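Local coordinates for endoglucanase (Uncultured bacterium, PDB 3X17), which hydrolyses internal beta-1,4-glucosidic bonds of cellulose as a glycoside hydrolase family 9 endoglucanase, at residues Ala242-Gly254 against Tyr320-Asp332. Numbering follows the deposited sequence.
Sequences AVYHKLAGLRWPG and YPAEDNSGSGPYD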
ATOM      1  N   ALA A 242     -19.290 -10.395 -15.600  1.00 30.76           N
ATOM      2  CA  ALA A 242     -17.917 -10.868 -15.435  1.00 31.22           C
ATOM      3  C   ALA A 242     -16.891  -9.755 -15.733  1.00 30.37           C
ATOM      4  O   ALA A 242     -17.173  -8.846 -16.490  1.00 30.53           O
ATOM      5  CB  ALA A 242     -17.655 -12.104 -16.329  1.00 32.48           C
ATOM      6  N   VAL A 243     -15.711  -9.834 -15.125  1.00 28.43           N
ATOM      7  CA  VAL A 243     -14.717  -8.765 -15.226  1.00 29.91           C
ATOM      8  C   VAL A 243     -13.394  -9.303 -15.773  1.00 30.86           C
ATOM      9  O   VAL A 243     -12.912 -10.345 -15.319  1.00 31.83           O
ATOM     10  CB  VAL A 243     -14.487  -8.044 -13.860  1.00 30.20           C
ATOM     11  CG1 VAL A 243     -13.407  -6.945 -13.976  1.00 27.38           C
ATOM     12  CG2 VAL A 243     -15.785  -7.428 -13.376  1.00 24.65           C
ATOM     13  N   TYR A 244     -12.906  -8.685 -16.853  1.00 31.27           N
ATOM     14  CA  TYR A 244     -11.641  -9.089 -17.477  1.00 30.67           C
ATOM     15  C   TYR A 244     -10.488  -8.886 -16.518  1.00 31.27           C
ATOM     16  O   TYR A 244     -10.550  -8.048 -15.610  1.00 32.26           O
ATOM     17  CB  TYR A 244     -11.384  -8.312 -18.792  1.00 29.69           C
ATOM     18  CG  TYR A 244     -12.414  -8.602 -19.864  1.00 31.92           C
ATOM     19  CD1 TYR A 244     -12.495  -9.864 -20.454  1.00 31.27           C
ATOM     20  CD2 TYR A 244     -13.353  -7.640 -20.238  1.00 30.50           C
ATOM     21  CE1 TYR A 244     -13.457 -10.151 -21.416  1.00 30.11           C
ATOM     22  CE2 TYR A 244     -14.324  -7.908 -21.199  1.00 27.98           C
ATOM     23  CZ  TYR A 244     -14.379  -9.170 -21.776  1.00 32.91           C
ATOM     24  OH  TYR A 244     -15.354  -9.463 -22.714  1.00 32.99           O
ATOM     25  N   HIS A 245      -9.421  -9.642 -16.731  1.00 30.33           N
ATOM     26  CA  HIS A 245      -8.397  -9.792 -15.716  1.00 31.63           C
ATOM     27  C   HIS A 245      -7.413  -8.639 -15.753  1.00 32.23           C
ATOM     28  O   HIS A 245      -6.964  -8.161 -14.723  1.00 33.35           O
ATOM     29  CB  HIS A 245      -7.655 -11.104 -15.913  1.00 30.99           C
ATOM     30  CG  HIS A 245      -6.493 -11.288 -14.996  1.00 32.41           C
ATOM     31  ND1 HIS A 245      -6.622 -11.270 -13.618  1.00 36.53           N
ATOM     32  CD2 HIS A 245      -5.215 -11.661 -15.250  1.00 31.16           C
ATOM     33  CE1 HIS A 245      -5.463 -11.588 -13.068  1.00 32.97           C
ATOM     34  NE2 HIS A 245      -4.583 -11.791 -14.036  1.00 31.43           N
ATOM     35  N   LYS A 246      -7.041  -8.214 -16.943  1.00 28.74           N
ATOM     36  CA  LYS A 246      -5.980  -7.254 -17.074  1.00 29.30           C
ATOM     37  C   LYS A 246      -5.878  -6.854 -18.542  1.00 30.64           C
ATOM     38  O   LYS A 246      -6.550  -7.440 -19.415  1.00 29.74           O
ATOM     39  CB  LYS A 246      -4.653  -7.863 -16.604  1.00 28.99           C
ATOM     40  CG  LYS A 246      -4.155  -9.018 -17.505  1.00 28.47           C
ATOM     41  CD  LYS A 246      -2.753  -9.460 -17.164  1.00 25.31           C
ATOM     42  CE  LYS A 246      -2.413 -10.766 -17.906  1.00 29.60           C
ATOM     43  NZ  LYS A 246      -0.952 -11.108 -17.804  1.00 34.23           N
ATOM     44  N   LEU A 247      -5.111  -5.796 -18.781  1.00 30.97           N
ATOM     45  CA  LEU A 247      -4.988  -5.208 -20.085  1.00 32.91           C
ATOM     46  C   LEU A 247      -3.542  -4.844 -20.292  1.00 33.20           C
ATOM     47  O   LEU A 247      -2.978  -4.057 -19.533  1.00 35.68           O
ATOM     48  CB  LEU A 247      -5.860  -3.962 -20.182  1.00 30.46           C
ATOM     49  CG  LEU A 247      -6.152  -3.493 -21.597  1.00 32.77           C
ATOM     50  CD1 LEU A 247      -7.433  -2.637 -21.570  1.00 32.91           C
ATOM     51  CD2 LEU A 247      -4.951  -2.730 -22.187  1.00 26.61           C
ATOM     52  N   ALA A 248      -2.917  -5.411 -21.309  1.00 31.62           N
ATOM     53  CA  ALA A 248      -1.486  -5.165 -21.489  1.00 35.02           C
ATOM     54  C   ALA A 248      -1.051  -5.529 -22.899  1.00 33.72           C
ATOM     55  O   ALA A 248      -1.818  -6.133 -23.636  1.00 31.28           O
ATOM     56  CB  ALA A 248      -0.659  -5.940 -20.448  1.00 32.23           C
ATOM     57  N   GLY A 249       0.162  -5.121 -23.263  1.00 35.77           N
ATOM     58  CA  GLY A 249       0.773  -5.504 -24.542  1.00 37.83           C
ATOM     59  C   GLY A 249       1.231  -6.942 -24.468  1.00 41.53           C
ATOM     60  O   GLY A 249       1.296  -7.520 -23.372  1.00 40.56           O
ATOM     61  N   LEU A 250       1.530  -7.534 -25.630  1.00 42.49           N
ATOM     62  CA  LEU A 250       2.163  -8.858 -25.689  1.00 42.55           C
ATOM     63  C   LEU A 250       3.616  -8.804 -25.217  1.00 40.05           C
ATOM     64  O   LEU A 250       4.174  -9.808 -24.801  1.00 39.38           O
ATOM     65  CB  LEU A 250       2.080  -9.437 -27.116  1.00 42.96           C
ATOM     66  CG  LEU A 250       0.658  -9.635 -27.668  1.00 46.22           C
ATOM     67  CD1 LEU A 250       0.676 -10.059 -29.137  1.00 49.43           C
ATOM     68  CD2 LEU A 250      -0.115 -10.654 -26.829  1.00 42.94           C
ATOM     69  N   ARG A 251       4.206  -7.618 -25.265  1.00 40.63           N
ATOM     70  CA  ARG A 251       5.611  -7.430 -24.902  1.00 41.31           C
ATOM     71  C   ARG A 251       5.803  -6.358 -23.817  1.00 40.14           C
ATOM     72  O   ARG A 251       5.042  -5.388 -23.737  1.00 36.62           O
ATOM     73  CB  ARG A 251       6.436  -7.065 -26.150  1.00 43.68           C
ATOM     74  CG  ARG A 251       6.505  -8.215 -27.195  1.00 50.14           C
ATOM     75  CD  ARG A 251       7.132  -7.775 -28.525  1.00 62.64           C
ATOM     76  NE  ARG A 251       6.444  -6.622 -29.122  1.00 71.85           N
ATOM     77  CZ  ARG A 251       5.346  -6.692 -29.881  1.00 73.76           C
ATOM     78  NH1 ARG A 251       4.765  -7.867 -30.132  1.00 70.02           N
ATOM     79  NH2 ARG A 251       4.816  -5.575 -30.375  1.00 72.15           N
ATOM     80  N   TRP A 252       6.809  -6.571 -22.968  1.00 39.32           N
ATOM     81  CA  TRP A 252       7.243  -5.574 -22.008  1.00 39.21           C
ATOM     82  C   TRP A 252       7.879  -4.444 -22.800  1.00 40.85           C
ATOM     83  O   TRP A 252       8.810  -4.686 -23.559  1.00 39.44           O
ATOM     84  CB  TRP A 252       8.280  -6.163 -21.053  1.00 38.76           C
ATOM     85  CG  TRP A 252       7.738  -7.228 -20.127  1.00 39.87           C
ATOM     86  CD1 TRP A 252       7.849  -8.579 -20.279  1.00 40.75           C
ATOM     87  CD2 TRP A 252       7.051  -7.017 -18.886  1.00 36.07           C
ATOM     88  NE1 TRP A 252       7.265  -9.220 -19.215  1.00 39.39           N
ATOM     89  CE2 TRP A 252       6.745  -8.292 -18.358  1.00 36.30           C
ATOM     90  CE3 TRP A 252       6.671  -5.876 -18.164  1.00 34.20           C
ATOM     91  CZ2 TRP A 252       6.086  -8.463 -17.131  1.00 34.95           C
ATOM     92  CZ3 TRP A 252       5.996  -6.043 -16.947  1.00 34.42           C
ATOM     93  CH2 TRP A 252       5.736  -7.333 -16.438  1.00 34.19           C
ATOM     94  N   PRO A 253       7.351  -3.212 -22.645  1.00 39.75           N
ATOM     95  CA  PRO A 253       8.016  -2.036 -23.158  1.00 39.85           C
ATOM     96  C   PRO A 253       9.413  -1.913 -22.569  1.00 41.56           C
ATOM     97  O   PRO A 253       9.666  -2.384 -21.454  1.00 40.82           O
ATOM     98  CB  PRO A 253       7.146  -0.892 -22.662  1.00 39.51           C
ATOM     99  CG  PRO A 253       5.834  -1.535 -22.252  1.00 41.80           C
ATOM    100  CD  PRO A 253       6.193  -2.882 -21.795  1.00 39.33           C
ATOM    101  N   GLY A 254      10.296  -1.230 -23.289  1.00 42.01           N
ATOM    102  CA  GLY A 254      11.561  -0.818 -22.716  1.00 41.83           C
ATOM    103  C   GLY A 254      11.369   0.335 -21.746  1.00 42.81           C
ATOM    104  O   GLY A 254      10.232   0.698 -21.396  1.00 42.28           O
ATOM    105  N   TYR A 320      -4.930 -18.911 -15.819  1.00 38.22           N
ATOM    106  CA  TYR A 320      -3.863 -17.957 -16.053  1.00 38.40           C
ATOM    107  C   TYR A 320      -2.824 -18.553 -17.014  1.00 40.39           C
ATOM    108  O   TYR A 320      -1.713 -18.880 -16.609  1.00 39.57           O
ATOM    109  CB  TYR A 320      -3.205 -17.530 -14.728  1.00 39.07           C
ATOM    110  CG  TYR A 320      -4.183 -16.941 -13.705  1.00 39.79           C
ATOM    111  CD1 TYR A 320      -4.628 -15.631 -13.810  1.00 37.85           C
ATOM    112  CD2 TYR A 320      -4.664 -17.710 -12.653  1.00 38.51           C
ATOM    113  CE1 TYR A 320      -5.523 -15.098 -12.878  1.00 44.05           C
ATOM    114  CE2 TYR A 320      -5.585 -17.208 -11.745  1.00 41.32           C
ATOM    115  CZ  TYR A 320      -5.967 -15.887 -11.826  1.00 44.89           C
ATOM    116  OH  TYR A 320      -6.865 -15.388 -10.906  1.00 42.23           O
ATOM    117  N   PRO A 321      -3.174 -18.656 -18.306  1.00 40.96           N
ATOM    118  CA  PRO A 321      -2.251 -19.330 -19.219  1.00 42.39           C
ATOM    119  C   PRO A 321      -0.889 -18.646 -19.187  1.00 44.04           C
ATOM    120  O   PRO A 321      -0.806 -17.414 -19.209  1.00 44.60           O
ATOM    121  CB  PRO A 321      -2.893 -19.137 -20.601  1.00 41.11           C
ATOM    122  CG  PRO A 321      -4.250 -18.589 -20.368  1.00 42.95           C
ATOM    123  CD  PRO A 321      -4.276 -17.972 -19.002  1.00 40.47           C
ATOM    124  N   ALA A 322       0.170 -19.438 -19.133  1.00 43.31           N
ATOM    125  CA  ALA A 322       1.518 -18.895 -19.027  1.00 45.02           C
ATOM    126  C   ALA A 322       1.827 -17.899 -20.145  1.00 43.19           C
ATOM    127  O   ALA A 322       2.614 -16.961 -19.964  1.00 43.42           O
ATOM    128  CB  ALA A 322       2.575 -20.056 -19.004  1.00 45.19           C
ATOM    129  N   GLU A 323       1.203 -18.084 -21.295  1.00 43.89           N
ATOM    130  CA  GLU A 323       1.458 -17.180 -22.418  1.00 46.63           C
ATOM    131  C   GLU A 323       0.814 -15.793 -22.284  1.00 45.18           C
ATOM    132  O   GLU A 323       1.223 -14.850 -22.952  1.00 45.73           O
ATOM    133  CB  GLU A 323       1.100 -17.828 -23.760  1.00 46.51           C
ATOM    134  CG  GLU A 323      -0.385 -18.045 -23.977  1.00 56.00           C
ATOM    135  CD  GLU A 323      -0.861 -19.419 -23.497  1.00 59.83           C
ATOM    136  OE1 GLU A 323      -0.056 -20.165 -22.891  1.00 61.44           O
ATOM    137  OE2 GLU A 323      -2.059 -19.730 -23.699  1.00 60.18           O
ATOM    138  N   ASP A 324      -0.193 -15.668 -21.426  1.00 43.56           N
ATOM    139  CA  ASP A 324      -0.767 -14.368 -21.117  1.00 42.07           C
ATOM    140  C   ASP A 324       0.214 -13.471 -20.330  1.00 41.59           C
ATOM    141  O   ASP A 324      -0.053 -12.285 -20.117  1.00 38.52           O
ATOM    142  CB  ASP A 324      -2.051 -14.548 -20.308  1.00 42.76           C
ATOM    143  CG  ASP A 324      -3.194 -15.077 -21.145  1.00 43.96           C
ATOM    144  OD1 ASP A 324      -2.976 -15.357 -22.347  1.00 45.37           O
ATOM    145  OD2 ASP A 324      -4.317 -15.198 -20.593  1.00 44.56           O
ATOM    146  N   ASN A 325       1.330 -14.046 -19.885  1.00 40.38           N
ATOM    147  CA  ASN A 325       2.339 -13.278 -19.151  1.00 41.41           C
ATOM    148  C   ASN A 325       3.477 -12.723 -19.975  1.00 41.17           C
ATOM    149  O   ASN A 325       4.477 -12.302 -19.413  1.00 42.88           O
ATOM    150  CB  ASN A 325       2.903 -14.105 -17.993  1.00 41.86           C
ATOM    151  CG  ASN A 325       1.815 -14.656 -17.118  1.00 43.97           C
ATOM    152  OD1 ASN A 325       1.921 -15.770 -16.612  1.00 52.43           O
ATOM    153  ND2 ASN A 325       0.684 -13.952 -17.078  1.00 34.77           N
ATOM    154  N   SER A 326       3.346 -12.728 -21.300  1.00 41.23           N
ATOM    155  CA  SER A 326       4.472 -12.358 -22.165  1.00 40.85           C
ATOM    156  C   SER A 326       4.838 -10.874 -22.058  1.00 41.58           C
ATOM    157  O   SER A 326       5.945 -10.495 -22.413  1.00 42.07           O
ATOM    158  CB  SER A 326       4.188 -12.721 -23.626  1.00 39.37           C
ATOM    159  OG  SER A 326       3.144 -11.902 -24.156  1.00 39.71           O
ATOM    160  N   GLY A 327       3.914 -10.027 -21.595  1.00 40.65           N
ATOM    161  CA  GLY A 327       4.219  -8.595 -21.460  1.00 35.13           C
ATOM    162  C   GLY A 327       3.656  -7.920 -20.215  1.00 36.56           C
ATOM    163  O   GLY A 327       3.458  -6.696 -20.177  1.00 34.82           O
ATOM    164  N   SER A 328       3.360  -8.728 -19.214  1.00 35.06           N
ATOM    165  CA  SER A 328       2.689  -8.258 -18.006  1.00 36.00           C
ATOM    166  C   SER A 328       2.773  -9.364 -16.963  1.00 37.46           C
ATOM    167  O   SER A 328       3.074 -10.533 -17.293  1.00 37.80           O
ATOM    168  CB  SER A 328       1.228  -7.872 -18.288  1.00 33.94           C
ATOM    169  OG  SER A 328       0.444  -8.980 -18.674  1.00 33.53           O
ATOM    170  N   GLY A 329       2.577  -8.995 -15.699  1.00 37.75           N
ATOM    171  CA  GLY A 329       2.648  -9.976 -14.611  1.00 36.67           C
ATOM    172  C   GLY A 329       1.363 -10.772 -14.515  1.00 36.75           C
ATOM    173  O   GLY A 329       0.331 -10.344 -15.027  1.00 36.13           O
ATOM    174  N   PRO A 330       1.409 -11.945 -13.852  1.00 36.67           N
ATOM    175  CA  PRO A 330       0.248 -12.853 -13.830  1.00 36.06           C
ATOM    176  C   PRO A 330      -0.901 -12.463 -12.879  1.00 34.37           C
ATOM    177  O   PRO A 330      -2.074 -12.710 -13.186  1.00 34.29           O
ATOM    178  CB  PRO A 330       0.863 -14.198 -13.396  1.00 37.01           C
ATOM    179  CG  PRO A 330       2.108 -13.820 -12.654  1.00 40.76           C
ATOM    180  CD  PRO A 330       2.631 -12.575 -13.326  1.00 35.46           C
ATOM    181  N   TYR A 331      -0.568 -11.929 -11.704  1.00 34.42           N
ATOM    182  CA  TYR A 331      -1.532 -11.831 -10.592  1.00 33.06           C
ATOM    183  C   TYR A 331      -2.437 -13.051 -10.574  1.00 32.87           C
ATOM    184  O   TYR A 331      -3.669 -12.936 -10.609  1.00 33.23           O
ATOM    185  CB  TYR A 331      -2.361 -10.524 -10.646  1.00 32.52           C
ATOM    186  CG  TYR A 331      -1.528  -9.296 -10.337  1.00 33.92           C
ATOM    187  CD1 TYR A 331      -0.818  -9.199  -9.141  1.00 36.47           C
ATOM    188  CD2 TYR A 331      -1.340  -8.291 -11.287  1.00 37.03           C
ATOM    189  CE1 TYR A 331       0.025  -8.113  -8.880  1.00 36.65           C
ATOM    190  CE2 TYR A 331      -0.507  -7.172 -11.026  1.00 32.90           C
ATOM    191  CZ  TYR A 331       0.172  -7.096  -9.825  1.00 37.81           C
ATOM    192  OH  TYR A 331       0.998  -6.012  -9.535  1.00 33.02           O
ATOM    193  N   ASP A 332      -1.821 -14.222 -10.486  1.00 32.10           N
ATOM    194  CA  ASP A 332      -2.553 -15.460 -10.639  1.00 33.87           C
ATOM    195  C   ASP A 332      -3.118 -15.899  -9.276  1.00 34.61           C
ATOM    196  O   ASP A 332      -2.560 -16.793  -8.593  1.00 36.41           O
ATOM    197  CB  ASP A 332      -1.651 -16.538 -11.263  1.00 33.34           C
ATOM    198  CG  ASP A 332      -0.327 -16.677 -10.549  1.00 37.01           C
ATOM    199  OD1 ASP A 332       0.158 -15.687  -9.940  1.00 38.63           O
ATOM    200  OD2 ASP A 332       0.209 -17.799 -10.549  1.00 47.81           O
TER
HETATM  201  O   HOH W   1       2.918  -4.748 -22.063  1.00 33.04           O
HETATM  202  O   HOH W   2       1.002  -9.558 -21.537  1.00 35.90           O
HETATM  203  O   HOH W   3       8.519  -8.915 -23.576  1.00 45.42           O
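Lys246, on strand 243-249, meets Asp324, Ser328 and Gly329 in the loop between helices 294-312 and 337-351. Its chain is extended beyond CG, which carries the amine to them. Lys246 NZ donates to Asp324 O and Ser328 OG, each at 2.7 Å, and to Gly329 O at 3.2 Å. Both carbonyls receive it from above their planes. Next to this site Ala248 CB presses on Ser328 CB at 3.5 Å, and a water links Gly249 O, Gly327 N and Ser328 OG. His245 NE2 donates to Pro330 O at 2.8 Å, nearly straight at 161° and in the ring plane, while Asp274 bonds ND1. Tyr320 turns its edge to one imidazole face, with planes at 61°.

The other end faces solvent and is held by ring-on-backbone packing and water. Exposed Trp252 lies over Gly327, whose CA makes a CH-pi contact 3.8 Å from the five-membered ring centroid. A water joins Trp252 N to Ser326 O. An alanine in place of Lys246 would probably leave Asp324 O, Ser328 OG and Gly329 O without their shared amine, and let this part of the loop move more easily. The chemistry implies that a buried amine, probably charged, held by two carbonyls and a hydroxyl rather than a carboxylate, helps pin this catalytic-domain loop to the strand.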